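Local coordinates for protein xylulokinase (Brucella ovis, PDB 5VM1) that probably phosphorylates D-xylulose at the expense of ATP, giving D-xylulose 5-phosphate and ADP, as a member of the FGGY family of sugar kinases, at residues A90-A95 and R156-P161. Sequence-based numbering, arbitrary orientation.
Sequences ATLLDA and RKVLLP
Thr-91 and Leu-159 pair across two short antiparallel strands, and the threonine holds its partner's carbonyl twice. From CB, which lies close to Leu-159 O, the side chain branches. OG1 sits beside its own backbone N, roughly anti to the carbonyl carbon, with chi1 at -34° off the staggered position, and this torsion carries the hydroxyl to Leu-159 O, 2.8 Å from OG1. The hydroxyl comes from above the carbonyl plane, whereas Thr-91 N meets the same oxygen almost head-on. CG2, the other branch, is anti to the backbone N, and the side chain also touches Pro-53 and Trp-56 of helix 53-70. Leu-159 N returns a nearly straight bond to Thr-91 O, and the same oxygen receives a CA-H...O contact from Val-158.

Further along the ladder, Leu-93 N binds Lys-157 O, while Leu-93 O collects two donors. Arg-156 N reaches Leu-93 O in the carbonyl plane at 2.7 Å. The bond from Lys-157 N to Leu-93 O is longer, 3.2 Å, and tilted from that plane. With two consecutive residues facing one, this is a classic beta bulge. On the Thr-91 face, Leu-93 and Leu-159 cross at about a right angle and meet tip to tip, CD1 to CD1 at 3.6 Å, both packing on Leu-167 of helix 161-170. Across the other face Leu-92 and Val-158 run alongside each other, CD2 to CG2 at 4.2 Å. The Lys-157 side chain leads away from the pair, its NZ bonded to Gly-206 O and its charge in a cation-pi contact with Tyr-173.

Beyond the pair, Leu-160 occupies the N-cap position of helix 161-170, with its side chain near His-88, a predicted substrate-binding residue. The whole is a two-stranded antiparallel ribbon, with the bulge at its Leu-93 end, joining sequence-distant parts of the N-terminal domain of an FGGY kinase.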
loop_
_atom_site.group_PDB
_atom_site.type_symbol
_atom_site.label_atom_id
_atom_site.label_comp_id
_atom_site.label_asym_id
_atom_site.label_seq_id
_atom_site.Cartn_x
_atom_site.Cartn_y
_atom_site.Cartn_z
ATOM N N ALA A 90 -10.946 -0.003 10.201
ATOM C CA ALA A 90 -11.399 0.293 11.559
ATOM C C ALA A 90 -12.224 -0.863 12.116
ATOM O O ALA A 90 -13.402 -1.010 11.769
ATOM C CB ALA A 90 -12.217 1.581 11.568
ATOM N N THR A 91 -11.626 -1.626 13.049
ATOM C CA THR A 91 -12.267 -2.765 13.713
ATOM C C THR A 91 -12.532 -2.383 15.173
ATOM O O THR A 91 -11.592 -2.224 15.958
ATOM C CB THR A 91 -11.381 -4.019 13.663
ATOM O OG1 THR A 91 -10.640 -4.049 12.444
ATOM C CG2 THR A 91 -12.220 -5.301 13.755
ATOM N N LEU A 92 -13.806 -2.258 15.544
ATOM C CA LEU A 92 -14.202 -1.813 16.876
ATOM C C LEU A 92 -14.569 -3.020 17.749
ATOM O O LEU A 92 -15.482 -3.782 17.414
ATOM C CB LEU A 92 -15.360 -0.815 16.768
ATOM C CG LEU A 92 -15.284 0.209 15.604
ATOM C CD1 LEU A 92 -16.378 1.282 15.695
ATOM C CD2 LEU A 92 -13.891 0.844 15.404
ATOM N N LEU A 93 -13.887 -3.173 18.885
ATOM C CA LEU A 93 -14.162 -4.267 19.804
ATOM C C LEU A 93 -14.720 -3.729 21.115
ATOM O O LEU A 93 -14.339 -2.644 21.569
ATOM C CB LEU A 93 -12.903 -5.084 20.077
ATOM C CG LEU A 93 -12.215 -5.572 18.806
ATOM C CD1 LEU A 93 -11.098 -6.525 19.158
ATOM C CD2 LEU A 93 -13.213 -6.217 17.842
ATOM N N ASP A 94 -15.586 -4.524 21.755
ATOM C CA ASP A 94 -16.182 -4.114 23.021
ATOM C C ASP A 94 -15.299 -4.592 24.181
ATOM O O ASP A 94 -14.115 -4.886 23.993
ATOM C CB ASP A 94 -17.630 -4.617 23.137
ATOM C CG ASP A 94 -17.750 -6.138 23.160
ATOM O OD1 ASP A 94 -16.730 -6.846 23.235
ATOM O OD2 ASP A 94 -18.894 -6.636 23.144
ATOM N N ALA A 95 -15.851 -4.635 25.400
ATOM C CA ALA A 95 -15.053 -5.017 26.563
ATOM C C ALA A 95 -14.598 -6.469 26.489
ATOM O O ALA A 95 -13.534 -6.812 27.018
ATOM C CB ALA A 95 -15.844 -4.785 27.843
ATOM N N ARG A 156 -13.985 -0.586 23.330
ATOM C CA ARG A 156 -12.888 -0.741 24.261
ATOM C C ARG A 156 -11.539 -0.889 23.563
ATOM O O ARG A 156 -10.499 -0.728 24.209
ATOM C CB ARG A 156 -13.161 -1.928 25.207
ATOM C CG ARG A 156 -14.015 -1.529 26.451
ATOM C CD ARG A 156 -13.364 -0.380 27.296
ATOM N NE ARG A 156 -11.896 -0.519 27.323
ATOM C CZ ARG A 156 -11.017 0.476 27.483
ATOM N NH1 ARG A 156 -11.431 1.730 27.653
ATOM N NH2 ARG A 156 -9.712 0.215 27.458
ATOM N N LYS A 157 -11.532 -1.187 22.267
ATOM C CA LYS A 157 -10.303 -1.277 21.495
ATOM C C LYS A 157 -10.612 -0.961 20.024
ATOM O O LYS A 157 -11.661 -1.359 19.506
ATOM C CB LYS A 157 -9.704 -2.678 21.678
ATOM C CG LYS A 157 -8.240 -2.809 21.346
ATOM C CD LYS A 157 -7.391 -2.131 22.394
ATOM C CE LYS A 157 -7.812 -2.504 23.828
ATOM N NZ LYS A 157 -6.744 -2.161 24.807
ATOM N N VAL A 158 -9.698 -0.262 19.349
ATOM C CA VAL A 158 -9.772 -0.036 17.902
ATOM C C VAL A 158 -8.554 -0.694 17.279
ATOM O O VAL A 158 -7.415 -0.285 17.542
ATOM C CB VAL A 158 -9.804 1.457 17.514
ATOM C CG1 VAL A 158 -9.760 1.597 15.974
ATOM C CG2 VAL A 158 -11.042 2.186 18.118
ATOM N N LEU A 159 -8.785 -1.682 16.426
ATOM C CA LEU A 159 -7.690 -2.431 15.841
ATOM C C LEU A 159 -7.768 -2.344 14.326
ATOM O O LEU A 159 -8.861 -2.257 13.756
ATOM C CB LEU A 159 -7.729 -3.903 16.273
ATOM C CG LEU A 159 -7.500 -4.274 17.727
ATOM C CD1 LEU A 159 -7.834 -5.745 17.940
ATOM C CD2 LEU A 159 -6.051 -4.003 18.094
ATOM N N LEU A 160 -6.585 -2.355 13.680
ATOM C CA LEU A 160 -6.526 -2.497 12.236
ATOM C C LEU A 160 -6.583 -3.980 11.864
ATOM O O LEU A 160 -6.264 -4.846 12.682
ATOM C CB LEU A 160 -5.255 -1.857 11.688
ATOM C CG LEU A 160 -4.990 -0.376 11.913
ATOM C CD1 LEU A 160 -3.516 -0.170 11.739
ATOM C CD2 LEU A 160 -5.759 0.501 10.976
ATOM N N PRO A 161 -6.948 -4.299 10.620
ATOM C CA PRO A 161 -7.241 -5.709 10.292
ATOM C C PRO A 161 -6.163 -6.719 10.676
ATOM O O PRO A 161 -6.481 -7.700 11.349
ATOM C CB PRO A 161 -7.480 -5.653 8.774
ATOM C CG PRO A 161 -8.024 -4.317 8.556
ATOM C CD PRO A 161 -7.310 -3.402 9.508
#